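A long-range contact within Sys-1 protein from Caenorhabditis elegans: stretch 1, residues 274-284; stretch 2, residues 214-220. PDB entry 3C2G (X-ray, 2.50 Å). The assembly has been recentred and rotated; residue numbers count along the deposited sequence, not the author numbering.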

# COMPACT_ATOMS: atom_id res chain seq x y z
N SER A 274 -1.47 -13.05 -1.42
CA SER A 274 -0.82 -13.56 -2.63
C SER A 274 -1.77 -14.17 -3.65
O SER A 274 -1.58 -13.99 -4.86
CB SER A 274 0.25 -14.57 -2.24
OG SER A 274 1.23 -13.96 -1.42
N ASP A 275 -2.77 -14.92 -3.19
CA ASP A 275 -3.68 -15.59 -4.10
C ASP A 275 -4.54 -14.55 -4.82
O ASP A 275 -4.81 -14.68 -6.03
CB ASP A 275 -4.57 -16.60 -3.36
CG ASP A 275 -3.83 -17.90 -3.01
OD1 ASP A 275 -3.27 -18.55 -3.93
OD2 ASP A 275 -3.81 -18.28 -1.81
N ALA A 276 -4.93 -13.50 -4.09
CA ALA A 276 -5.76 -12.45 -4.64
C ALA A 276 -5.01 -11.64 -5.69
O ALA A 276 -5.53 -11.43 -6.79
CB ALA A 276 -6.28 -11.55 -3.53
N ILE A 277 -3.80 -11.18 -5.37
CA ILE A 277 -3.00 -10.39 -6.32
C ILE A 277 -2.61 -11.21 -7.55
O ILE A 277 -2.56 -10.66 -8.65
CB ILE A 277 -1.77 -9.66 -5.68
CG1 ILE A 277 -0.60 -10.62 -5.46
CG2 ILE A 277 -2.18 -8.93 -4.38
CD1 ILE A 277 0.65 -9.97 -4.92
N ASP A 278 -2.36 -12.51 -7.37
CA ASP A 278 -2.10 -13.40 -8.52
C ASP A 278 -3.35 -13.57 -9.39
O ASP A 278 -3.26 -13.60 -10.62
CB ASP A 278 -1.49 -14.74 -8.10
CG ASP A 278 0.03 -14.66 -7.91
OD1 ASP A 278 0.76 -14.40 -8.89
OD2 ASP A 278 0.51 -14.85 -6.77
N GLY A 279 -4.52 -13.65 -8.75
CA GLY A 279 -5.79 -13.69 -9.50
C GLY A 279 -6.00 -12.45 -10.34
O GLY A 279 -6.42 -12.52 -11.49
N PHE A 280 -5.67 -11.30 -9.76
CA PHE A 280 -5.80 -10.02 -10.42
C PHE A 280 -4.86 -9.92 -11.63
O PHE A 280 -5.24 -9.48 -12.73
CB PHE A 280 -5.52 -8.92 -9.38
CG PHE A 280 -5.62 -7.52 -9.92
CD1 PHE A 280 -6.85 -7.00 -10.31
CD2 PHE A 280 -4.48 -6.72 -10.01
CE1 PHE A 280 -6.94 -5.70 -10.80
CE2 PHE A 280 -4.57 -5.41 -10.49
CZ PHE A 280 -5.80 -4.91 -10.89
N VAL A 281 -3.62 -10.38 -11.44
CA VAL A 281 -2.66 -10.36 -12.52
C VAL A 281 -3.03 -11.33 -13.64
O VAL A 281 -2.85 -11.00 -14.80
CB VAL A 281 -1.24 -10.60 -12.01
CG1 VAL A 281 -0.24 -10.72 -13.18
CG2 VAL A 281 -0.83 -9.47 -11.04
N ARG A 282 -3.58 -12.49 -13.33
CA ARG A 282 -4.03 -13.42 -14.37
C ARG A 282 -5.27 -12.90 -15.11
O ARG A 282 -5.57 -13.34 -16.22
CB ARG A 282 -4.27 -14.84 -13.81
CG ARG A 282 -3.05 -15.45 -13.04
CD ARG A 282 -3.22 -16.91 -12.53
NE ARG A 282 -4.53 -17.23 -11.96
CZ ARG A 282 -4.84 -17.25 -10.65
NH1 ARG A 282 -3.94 -16.96 -9.71
NH2 ARG A 282 -6.08 -17.56 -10.28
N SER A 283 -5.99 -11.96 -14.51
CA SER A 283 -7.16 -11.36 -15.17
C SER A 283 -6.79 -10.07 -15.91
O SER A 283 -7.66 -9.30 -16.30
CB SER A 283 -8.25 -11.09 -14.15
OG SER A 283 -8.35 -12.18 -13.24
N ASP A 284 -5.49 -9.83 -16.07
CA ASP A 284 -4.95 -8.71 -16.85
C ASP A 284 -5.06 -7.36 -16.14
O ASP A 284 -5.09 -6.30 -16.77
CB ASP A 284 -5.53 -8.69 -18.26
CG ASP A 284 -4.83 -9.69 -19.18
OD1 ASP A 284 -3.69 -10.08 -18.86
OD2 ASP A 284 -5.42 -10.09 -20.21
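Stretch 2 214-220: PHDQPPP

Stretch 2 has no regular helix or strand; it is a short, proline-rich segment that opens with a turn and then extends along one side of the 274-282 helix. It runs in the same sense as the helix: the CA atoms of H215 and D275 are 6.3 Å apart near the start of each segment, and those of P219 and G279 are 6.0 Å apart one turn of helix further on. The helix presents D275, G279 and R282 to it, and S283, just past its end, continues the same stripe (i, i+4, i+7, i+8), while A276 and F280 point their CA-to-CB bonds away.

P214 begins the walk out of reach of the helix, but it opens a type I beta turn that closes at Q217, with Q217 N donating to P214 O at 3.1 Å. H215, the second residue of the turn, points its CB toward the helix with chi1 in m, and its ND1 comes to 3.8 Å from D275 CB. This is a packing contact with the base of the aspartate side chain.

D216 and Q217 turn their CB atoms away, so what they offer the helix is backbone. The turn gathers carbonyl oxygens around the end of R282, whose long side chain reaches across to them. R282 NH2 donates to Q217 O at 2.7 Å, near the guanidinium plane, and makes a weak second hydrogen bond to H215 O at 3.4 Å. Between these two residues in sequence, D216 O lies over one face of the guanidinium, 3.7 Å from R282 NH2, without a hydrogen bond.

P218 also points away and contributes little. P219 points back toward the helix and is the buried residue of stretch 2 in this contact. Its CG rests 3.5 Å from G279 O and 3.5 Å from S283 OG, while its CD lies 4.0 Å from R282 NH2. G279 makes room for this ring: a CB at that position would point toward stretch 2 and fall only 3.2 Å from P219 CG, a tight approach. S283, the first residue to leave helical phi/psi, folds its hydroxyl back on the helix, S283 OG donating to G279 O at 2.6 Å, so its polar group is satisfied beside the proline. P220 then passes beyond reach.

The rules are compact: glycine beneath the proline, a serine bonded back to its own helix, and an arginine gripping turn carbonyls, all within 295 Å² of buried surface.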

# COMPACT_ATOMS: atom_id res chain seq x y z
N PRO A 214 -12.10 -22.33 -6.68
CA PRO A 214 -10.69 -22.56 -6.33
C PRO A 214 -9.80 -21.36 -6.67
O PRO A 214 -9.94 -20.75 -7.74
CB PRO A 214 -10.30 -23.78 -7.18
CG PRO A 214 -11.61 -24.42 -7.55
CD PRO A 214 -12.56 -23.28 -7.70
N HIS A 215 -8.89 -21.04 -5.74
CA HIS A 215 -7.97 -19.89 -5.85
C HIS A 215 -6.94 -20.02 -6.98
O HIS A 215 -6.22 -19.06 -7.26
CB HIS A 215 -7.26 -19.64 -4.52
CG HIS A 215 -8.17 -19.14 -3.43
ND1 HIS A 215 -7.69 -18.51 -2.30
CD2 HIS A 215 -9.52 -19.18 -3.30
CE1 HIS A 215 -8.70 -18.19 -1.52
NE2 HIS A 215 -9.82 -18.58 -2.10
N ASP A 216 -6.86 -21.18 -7.61
CA ASP A 216 -5.96 -21.39 -8.75
C ASP A 216 -6.68 -21.26 -10.10
O ASP A 216 -6.03 -21.15 -11.14
CB ASP A 216 -5.24 -22.74 -8.65
CG ASP A 216 -6.21 -23.93 -8.62
OD1 ASP A 216 -6.40 -24.50 -7.53
OD2 ASP A 216 -6.78 -24.27 -9.69
N GLN A 217 -8.01 -21.29 -10.07
CA GLN A 217 -8.82 -21.06 -11.26
C GLN A 217 -8.80 -19.57 -11.65
O GLN A 217 -8.42 -18.72 -10.84
CB GLN A 217 -10.27 -21.49 -11.02
CG GLN A 217 -10.46 -22.94 -10.61
CD GLN A 217 -10.59 -23.89 -11.78
OE1 GLN A 217 -9.62 -24.18 -12.47
NE2 GLN A 217 -11.80 -24.40 -11.99
N PRO A 218 -9.23 -19.25 -12.89
CA PRO A 218 -9.44 -17.85 -13.25
C PRO A 218 -10.54 -17.26 -12.37
O PRO A 218 -11.61 -17.86 -12.25
CB PRO A 218 -9.94 -17.94 -14.71
CG PRO A 218 -9.46 -19.26 -15.20
CD PRO A 218 -9.51 -20.16 -14.01
N PRO A 219 -10.27 -16.10 -11.73
CA PRO A 219 -11.31 -15.50 -10.89
C PRO A 219 -12.64 -15.44 -11.64
O PRO A 219 -12.67 -15.09 -12.82
CB PRO A 219 -10.77 -14.10 -10.62
CG PRO A 219 -9.31 -14.27 -10.66
CD PRO A 219 -9.04 -15.30 -11.72
N PRO A 220 -13.74 -15.82 -10.97
CA PRO A 220 -15.02 -15.96 -11.63
C PRO A 220 -15.56 -14.62 -12.12
O PRO A 220 -15.36 -13.59 -11.44
CB PRO A 220 -15.92 -16.54 -10.54
CG PRO A 220 -15.30 -16.09 -9.27
CD PRO A 220 -13.83 -16.10 -9.52